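Local coordinates for protein nuclease (Salmonella phage SETP3, PDB 4QBN) that probably binds nucleic acid and cleaves its ester bonds as a magnesium-dependent nuclease of the VRR-NUC family, at residues K3-Q8 with E49-D53; L40-W46 with L88-Y93; Y10-F15 with V85-I89. Residues are numbered along the deposited sequence.

Contact 1: residues K3-Q8 with E49-D53; sequences KEGRVQ and EVKKD
Segment 3-8 is regular helix, the first turns of helix 3-17, with V7 N hydrogen-bonded to K3 O and Q8 N to E4 O. In segment 49-53, strand 44-50 ends at V50. K51, though no longer strand, still has a backbone hydrogen bond with V79, and the chain turns off at K52. E49 to K51 are extended; K52 bends to phi/psi -76/-24, and D53 is extended again. The nearest CA pairs are E4 with K52 at 4.1 Å and Q8 with V50 at 6.2 Å.

V50 points toward the helix. Its CG1 meets V7 CG1 at 3.7 Å, both valines having chi1 t, and lies 3.8 Å from Q8 N. K3 CB packs on K52 O at 3.7 Å. E4 extends along the strand end with chi1 and chi2 both t. Its CG is 4.0 Å from K51 C, and E4 OE1 is 3.7 Å from K52 N. E4 OE2 stands 3.3 Å from V50 O; both are acceptors, not hydrogen-bonded. K52 NZ forms a salt bridge with D53 OD2 at 3.3 Å.

E49 and K51 point away from the helix. E49-V50-K51 fits the (D/E)XK half of the PD-(D/E)XK nuclease signature. D35 would supply the PD half, and its OD2 accepts from V50 N.

No hydrogen bond joins the segments; they meet through the V7-V50 pair and van der Waals contacts of K3 and E4 with the backbone of K51 and K52. Two acceptors so close would suit a cation site, as in metal-dependent nucleases; no metal is among these atoms, and E4's role is inferred.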
# COMPACT_ATOMS: atom_id res chain seq x y z
N LYS A 3 23.06 -7.46 4.12
CA LYS A 3 22.63 -8.30 3.00
C LYS A 3 21.22 -7.94 2.55
O LYS A 3 20.93 -7.83 1.34
CB LYS A 3 22.65 -9.78 3.36
CG LYS A 3 24.05 -10.38 3.54
CD LYS A 3 23.99 -11.85 3.97
CE LYS A 3 25.39 -12.48 4.08
NZ LYS A 3 26.21 -11.75 5.10
N GLU A 4 20.35 -7.72 3.53
CA GLU A 4 18.95 -7.46 3.26
C GLU A 4 18.87 -6.11 2.57
O GLU A 4 18.07 -5.91 1.64
CB GLU A 4 18.22 -7.45 4.61
CG GLU A 4 16.72 -7.42 4.57
CD GLU A 4 16.14 -7.91 5.91
OE1 GLU A 4 16.76 -8.80 6.55
OE2 GLU A 4 15.07 -7.39 6.33
N GLY A 5 19.68 -5.16 3.02
CA GLY A 5 19.73 -3.83 2.41
C GLY A 5 20.16 -3.85 0.94
O GLY A 5 19.62 -3.09 0.15
N ARG A 6 21.13 -4.70 0.58
CA ARG A 6 21.58 -4.81 -0.81
C ARG A 6 20.51 -5.39 -1.73
O ARG A 6 20.35 -4.92 -2.88
CB ARG A 6 22.86 -5.66 -0.90
CG ARG A 6 24.10 -4.83 -0.58
CD ARG A 6 24.91 -5.40 0.54
NE ARG A 6 25.26 -6.81 0.38
CZ ARG A 6 25.95 -7.50 1.30
NH1 ARG A 6 26.34 -6.91 2.43
NH2 ARG A 6 26.24 -8.78 1.10
N VAL A 7 19.81 -6.41 -1.26
CA VAL A 7 18.74 -6.99 -2.07
C VAL A 7 17.64 -5.96 -2.23
O VAL A 7 17.00 -5.85 -3.28
CB VAL A 7 18.17 -8.26 -1.45
CG1 VAL A 7 16.94 -8.82 -2.28
CG2 VAL A 7 19.30 -9.32 -1.32
N GLN A 8 17.34 -5.24 -1.15
CA GLN A 8 16.28 -4.24 -1.24
C GLN A 8 16.62 -3.13 -2.25
O GLN A 8 15.75 -2.65 -3.01
CB GLN A 8 16.03 -3.64 0.14
CG GLN A 8 14.89 -2.71 0.16
CD GLN A 8 14.54 -2.35 1.60
OE1 GLN A 8 14.58 -1.17 1.99
NE2 GLN A 8 14.25 -3.38 2.41
N GLU A 49 8.29 -8.25 0.39
CA GLU A 49 8.99 -8.36 1.64
C GLU A 49 10.41 -8.79 1.28
O GLU A 49 10.55 -9.66 0.46
CB GLU A 49 8.32 -9.44 2.50
CG GLU A 49 9.07 -9.66 3.81
CD GLU A 49 8.75 -8.59 4.91
OE1 GLU A 49 7.93 -7.67 4.66
OE2 GLU A 49 9.36 -8.64 6.01
N VAL A 50 11.44 -8.18 1.85
CA VAL A 50 12.79 -8.54 1.47
C VAL A 50 13.54 -9.16 2.63
O VAL A 50 13.53 -8.61 3.74
CB VAL A 50 13.56 -7.30 0.97
CG1 VAL A 50 14.97 -7.71 0.59
CG2 VAL A 50 12.82 -6.66 -0.18
N LYS A 51 14.19 -10.31 2.39
CA LYS A 51 14.94 -11.00 3.43
C LYS A 51 16.42 -11.11 3.07
O LYS A 51 16.82 -10.87 1.93
CB LYS A 51 14.39 -12.41 3.65
CG LYS A 51 12.88 -12.43 4.03
CD LYS A 51 12.55 -11.49 5.21
CE LYS A 51 12.99 -12.18 6.47
NZ LYS A 51 12.63 -11.57 7.80
N LYS A 52 17.23 -11.52 4.04
CA LYS A 52 18.68 -11.51 3.86
C LYS A 52 19.22 -12.64 2.99
O LYS A 52 20.35 -12.57 2.47
CB LYS A 52 19.36 -11.53 5.24
CG LYS A 52 19.20 -12.84 5.95
CD LYS A 52 19.66 -12.74 7.40
CE LYS A 52 19.32 -14.03 8.14
NZ LYS A 52 20.12 -15.20 7.65
N ASP A 53 18.46 -13.73 2.92
CA ASP A 53 18.84 -14.90 2.10
C ASP A 53 17.63 -15.75 1.77
O ASP A 53 16.51 -15.46 2.26
CB ASP A 53 19.97 -15.74 2.74
CG ASP A 53 19.54 -16.51 4.00
OD1 ASP A 53 18.35 -16.84 4.18
OD2 ASP A 53 20.43 -16.82 4.83

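Contact 2: residues L40-W46 with L88-Y93; sequences LPRGVIW and LIEHYY
The backbone of 40-46 is a tight hairpin bend followed by strand 44-46. P41 (-52/148) and R42 (72/25) form a type II turn. G43 (80/20) and V44 both face L40, a G1 beta bulge. L40 N hydrogen-bonds to V44 O at 2.9 Å. Segment 88-93 is the end of the C-terminal helix plus Y93. The axes of strand 44-46 and helix 88-92 run at 137°, 13.1 Å apart at closest.

The aromatic contact is an offset edge-to-face pair. The edge of Y93 (chi1 t) points toward the face of the six-membered ring of W46 (chi1 m). The centroids are 6.0 Å apart and the planes meet at 86°.

Further apolar contacts accompany it. W46 CZ3 touches L88 CG at 3.7 Å and lies 4.5 Å from I89 CG1. W46 CZ2 touches Y92 CB at 3.7 Å, and W46 CH2 lies 3.8 Å from Y93 CB. L40 CD1 reaches Y93 CE1 at 3.7 Å.

Two waters make the polar links. One joins P41 O (2.5 Å) to Y93 OH (2.7 Å). The other accepts from W46 NE1 (2.8 Å) and donates to Y92 O (3.2 Å).

The W46 side chain fills the space between its own strand and helix 82-92, with F77 of strand 75-79 edge-to-face. I89 also packs on R14 and F15 of helix 3-17, and G43 makes backbone hydrogen bonds to the second subunit.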
# COMPACT_ATOMS: atom_id res chain seq x y z
N LEU A 40 3.40 -0.19 -10.14
CA LEU A 40 3.92 -0.37 -11.50
C LEU A 40 2.84 0.16 -12.46
O LEU A 40 1.70 0.35 -12.06
CB LEU A 40 4.21 -1.85 -11.75
CG LEU A 40 5.42 -2.34 -10.92
CD1 LEU A 40 5.37 -3.88 -10.85
CD2 LEU A 40 6.62 -1.91 -11.71
N PRO A 41 3.24 0.48 -13.70
CA PRO A 41 2.32 1.01 -14.69
C PRO A 41 1.08 0.12 -14.87
O PRO A 41 1.12 -1.10 -14.69
CB PRO A 41 3.18 1.05 -15.94
CG PRO A 41 4.58 1.41 -15.42
CD PRO A 41 4.65 0.58 -14.13
N ARG A 42 -0.04 0.77 -15.19
CA ARG A 42 -1.32 0.13 -15.46
C ARG A 42 -1.93 -0.40 -14.18
O ARG A 42 -2.72 -1.34 -14.21
CB ARG A 42 -1.19 -0.96 -16.54
CG ARG A 42 -0.62 -0.44 -17.87
CD ARG A 42 -0.75 -1.49 -18.95
NE ARG A 42 -2.04 -1.36 -19.62
CZ ARG A 42 -2.33 -1.85 -20.83
NH1 ARG A 42 -1.39 -2.49 -21.54
NH2 ARG A 42 -3.53 -1.65 -21.36
N GLY A 43 -1.55 0.20 -13.06
CA GLY A 43 -2.29 0.01 -11.83
C GLY A 43 -1.93 -1.30 -11.16
O GLY A 43 -2.70 -1.83 -10.29
N VAL A 44 -0.77 -1.82 -11.53
CA VAL A 44 -0.30 -3.07 -10.87
C VAL A 44 0.32 -2.75 -9.51
O VAL A 44 1.24 -1.93 -9.40
CB VAL A 44 0.70 -3.78 -11.80
CG1 VAL A 44 1.39 -4.96 -11.06
CG2 VAL A 44 -0.08 -4.26 -12.96
N ILE A 45 -0.19 -3.37 -8.43
CA ILE A 45 0.32 -2.98 -7.11
C ILE A 45 0.97 -4.23 -6.50
O ILE A 45 0.28 -5.25 -6.40
CB ILE A 45 -0.84 -2.60 -6.19
CG1 ILE A 45 -1.75 -1.53 -6.80
CG2 ILE A 45 -0.31 -2.12 -4.82
CD1 ILE A 45 -1.03 -0.24 -7.03
N TRP A 46 2.22 -4.15 -6.08
CA TRP A 46 2.89 -5.33 -5.46
C TRP A 46 3.34 -4.91 -4.09
O TRP A 46 3.80 -3.77 -3.90
CB TRP A 46 4.14 -5.75 -6.24
CG TRP A 46 3.88 -6.49 -7.57
CD1 TRP A 46 2.68 -6.73 -8.16
CD2 TRP A 46 4.88 -7.01 -8.43
NE1 TRP A 46 2.86 -7.46 -9.36
CE2 TRP A 46 4.22 -7.64 -9.53
CE3 TRP A 46 6.30 -7.05 -8.35
CZ2 TRP A 46 4.91 -8.32 -10.56
CZ3 TRP A 46 6.99 -7.75 -9.39
CH2 TRP A 46 6.29 -8.35 -10.46
N LEU A 88 11.09 -13.13 -9.92
CA LEU A 88 9.79 -12.52 -9.67
C LEU A 88 9.36 -11.66 -10.87
O LEU A 88 8.21 -11.73 -11.37
CB LEU A 88 9.85 -11.68 -8.38
CG LEU A 88 8.67 -10.76 -8.13
CD1 LEU A 88 7.40 -11.62 -7.94
CD2 LEU A 88 9.01 -9.86 -6.88
N ILE A 89 10.27 -10.82 -11.36
CA ILE A 89 9.90 -10.01 -12.50
C ILE A 89 9.63 -10.84 -13.74
O ILE A 89 8.65 -10.60 -14.46
CB ILE A 89 11.00 -8.92 -12.71
CG1 ILE A 89 10.95 -7.97 -11.50
CG2 ILE A 89 10.80 -8.21 -14.02
CD1 ILE A 89 12.20 -7.02 -11.46
N GLU A 90 10.47 -11.84 -13.99
CA GLU A 90 10.31 -12.67 -15.17
C GLU A 90 8.98 -13.39 -15.17
O GLU A 90 8.32 -13.54 -16.22
CB GLU A 90 11.44 -13.71 -15.25
CG GLU A 90 11.35 -14.56 -16.52
CD GLU A 90 12.44 -15.60 -16.62
OE1 GLU A 90 13.12 -15.84 -15.59
OE2 GLU A 90 12.62 -16.18 -17.72
N HIS A 91 8.58 -13.87 -14.02
CA HIS A 91 7.41 -14.75 -13.95
C HIS A 91 6.06 -14.07 -13.70
O HIS A 91 5.01 -14.60 -14.06
CB HIS A 91 7.64 -15.78 -12.84
CG HIS A 91 8.60 -16.85 -13.24
ND1 HIS A 91 9.14 -17.74 -12.34
CD2 HIS A 91 9.11 -17.18 -14.45
CE1 HIS A 91 9.96 -18.57 -12.98
NE2 HIS A 91 9.94 -18.26 -14.26
N TYR A 92 6.08 -12.93 -13.05
CA TYR A 92 4.87 -12.26 -12.58
C TYR A 92 4.63 -10.94 -13.26
O TYR A 92 3.52 -10.45 -13.20
CB TYR A 92 4.86 -12.02 -11.05
CG TYR A 92 4.63 -13.33 -10.32
CD1 TYR A 92 5.69 -14.21 -10.11
CD2 TYR A 92 3.32 -13.72 -9.92
CE1 TYR A 92 5.48 -15.43 -9.49
CE2 TYR A 92 3.09 -14.93 -9.29
CZ TYR A 92 4.18 -15.77 -9.09
OH TYR A 92 3.98 -16.98 -8.50
N TYR A 93 5.63 -10.36 -13.92
CA TYR A 93 5.34 -9.07 -14.56
C TYR A 93 5.17 -9.28 -16.06
O TYR A 93 6.15 -9.39 -16.75
CB TYR A 93 6.45 -8.03 -14.25
CG TYR A 93 6.04 -6.62 -14.60
CD1 TYR A 93 4.91 -6.05 -14.01
CD2 TYR A 93 6.75 -5.88 -15.50
CE1 TYR A 93 4.50 -4.75 -14.34
CE2 TYR A 93 6.39 -4.55 -15.80
CZ TYR A 93 5.27 -4.00 -15.21
OH TYR A 93 4.87 -2.71 -15.54
O HOH W 1 2.19 -2.86 -16.05
O HOH W 2 1.43 -8.93 -11.27

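Contact 3: residues Y10-F15 with V85-I89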
# COMPACT_ATOMS: atom_id res chain seq x y z
N TYR A 10 18.55 -3.40 -4.87
CA TYR A 10 18.50 -3.94 -6.23
C TYR A 10 17.08 -4.04 -6.71
O TYR A 10 16.74 -3.71 -7.87
CB TYR A 10 19.13 -5.33 -6.24
CG TYR A 10 19.10 -6.02 -7.56
CD1 TYR A 10 19.94 -5.63 -8.59
CD2 TYR A 10 18.24 -7.09 -7.77
CE1 TYR A 10 19.95 -6.30 -9.79
CE2 TYR A 10 18.24 -7.78 -8.99
CZ TYR A 10 19.08 -7.37 -9.98
OH TYR A 10 19.06 -8.05 -11.18
N ALA A 11 16.23 -4.50 -5.80
CA ALA A 11 14.83 -4.62 -6.14
C ALA A 11 14.29 -3.21 -6.48
O ALA A 11 13.54 -3.00 -7.47
CB ALA A 11 14.02 -5.26 -4.96
N LYS A 12 14.62 -2.25 -5.65
CA LYS A 12 14.12 -0.90 -5.90
C LYS A 12 14.55 -0.44 -7.27
O LYS A 12 13.75 0.10 -8.02
CB LYS A 12 14.64 0.07 -4.81
CG LYS A 12 14.31 1.53 -5.08
CD LYS A 12 14.64 2.37 -3.82
CE LYS A 12 14.22 3.81 -3.96
NZ LYS A 12 15.06 4.44 -4.99
N GLU A 13 15.82 -0.64 -7.61
CA GLU A 13 16.33 -0.23 -8.93
C GLU A 13 15.69 -0.93 -10.13
O GLU A 13 15.39 -0.30 -11.16
CB GLU A 13 17.85 -0.42 -8.96
CG GLU A 13 18.58 0.55 -7.99
CD GLU A 13 20.07 0.29 -7.85
OE1 GLU A 13 20.52 -0.88 -8.06
OE2 GLU A 13 20.80 1.26 -7.50
N ARG A 14 15.48 -2.23 -10.01
CA ARG A 14 14.79 -2.99 -11.06
C ARG A 14 13.36 -2.51 -11.26
O ARG A 14 12.91 -2.39 -12.40
CB ARG A 14 14.78 -4.48 -10.72
CG ARG A 14 16.18 -5.11 -10.73
CD ARG A 14 16.65 -5.72 -12.09
NE ARG A 14 15.63 -5.92 -13.15
CZ ARG A 14 15.24 -7.10 -13.68
NH1 ARG A 14 15.74 -8.25 -13.24
NH2 ARG A 14 14.34 -7.13 -14.65
N PHE A 15 12.63 -2.26 -10.18
CA PHE A 15 11.26 -1.79 -10.31
C PHE A 15 11.19 -0.39 -10.85
O PHE A 15 10.30 -0.05 -11.63
CB PHE A 15 10.56 -1.81 -8.95
CG PHE A 15 10.44 -3.20 -8.36
CD1 PHE A 15 10.23 -4.28 -9.18
CD2 PHE A 15 10.52 -3.40 -6.96
CE1 PHE A 15 10.08 -5.58 -8.63
CE2 PHE A 15 10.39 -4.68 -6.41
CZ PHE A 15 10.18 -5.77 -7.27
N VAL A 85 14.72 -11.76 -7.08
CA VAL A 85 14.14 -10.54 -7.63
C VAL A 85 13.95 -10.70 -9.14
O VAL A 85 12.90 -10.37 -9.74
CB VAL A 85 15.05 -9.31 -7.35
CG1 VAL A 85 14.59 -8.06 -8.11
CG2 VAL A 85 15.07 -9.01 -5.84
N ASP A 86 14.99 -11.20 -9.78
CA ASP A 86 14.95 -11.42 -11.24
C ASP A 86 13.84 -12.41 -11.65
O ASP A 86 13.10 -12.14 -12.62
CB ASP A 86 16.30 -11.93 -11.73
CG ASP A 86 17.43 -10.89 -11.58
OD1 ASP A 86 17.16 -9.66 -11.65
OD2 ASP A 86 18.59 -11.32 -11.40
N LYS A 87 13.67 -13.50 -10.89
CA LYS A 87 12.61 -14.49 -11.19
C LYS A 87 11.25 -13.95 -10.96
O LYS A 87 10.32 -14.31 -11.66
CB LYS A 87 12.75 -15.76 -10.38
CG LYS A 87 13.84 -16.59 -10.82
CD LYS A 87 13.90 -17.79 -9.92
CE LYS A 87 15.06 -18.66 -10.29
NZ LYS A 87 15.12 -19.89 -9.46
N LEU A 88 11.09 -13.13 -9.92
CA LEU A 88 9.79 -12.52 -9.67
C LEU A 88 9.36 -11.66 -10.87
O LEU A 88 8.21 -11.73 -11.37
CB LEU A 88 9.85 -11.68 -8.38
CG LEU A 88 8.67 -10.76 -8.13
CD1 LEU A 88 7.40 -11.62 -7.94
CD2 LEU A 88 9.01 -9.86 -6.88
N ILE A 89 10.27 -10.82 -11.36
CA ILE A 89 9.90 -10.01 -12.50
C ILE A 89 9.63 -10.84 -13.74
O ILE A 89 8.65 -10.60 -14.46
CB ILE A 89 11.00 -8.92 -12.71
CG1 ILE A 89 10.95 -7.97 -11.50
CG2 ILE A 89 10.80 -8.21 -14.02
CD1 ILE A 89 12.20 -7.02 -11.46
O HOH W 3 14.05 -10.56 -14.53
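D86 OD1 is the polar centre of this contact. It accepts a short hydrogen bond from Y10 OH at 2.5 Å. It also forms a salt bridge with R14 NH1 at 2.6 Å, whose hydrogen bond is weak because the N-H...O angle is only 128°. Water 3 adds a second link, accepting from R14 NH1 at 3.1 Å and donating to D86 O at 2.7 Å.

R14 bends to reach D86, with chi2 and chi3 outside the usual wells. Its guanidinium has I89 CD1 over one face and D86 OD1 at its edge. The same I89 CD1 packs on R14 CB at 3.7 Å and on F15 CE1 at 3.8 Å. V85 CG1 lies 3.8 Å from Y10 CE2, and V85 CG2 is 4.0 Å from A11 CB. F15 CZ meets L88 CD2 at 4.3 Å.

The two helix segments run in roughly the same direction, 31° apart, with axes 10.8 Å apart at closest. The nearest CA pair is A11 with V85, at 6.1 Å. Both helices pack on the sheet: V85 and L88 touch V79, and F15 touches V22.

One carboxylate therefore serves two donors at the partly exposed margin, while aliphatic and aromatic groups close the buried side.

How the contacts relate
From the N terminus, helix 3-17 enters two contacts. Its first turns meet the end of strand 44-50 in contact 1, closing a loop of 40 residues. Its next turns meet helix 82-92 in contact 3, closing one of 69. Contact 2 starts at the hairpin before strand 44-50 and ends on the C-terminal residues, closing a loop of 41. Contact 1 crosses both others along the chain. Contacts 2 and 3 end on the same stretch and share L88 and I89. V7 packs on V85 between contacts 1 and 3, and W46 on F15 between contacts 2 and 3. Thus helix 3-17 meets the strand's C-terminal end, helix 82-92 its N-terminal end, and contact 3 joins the helices.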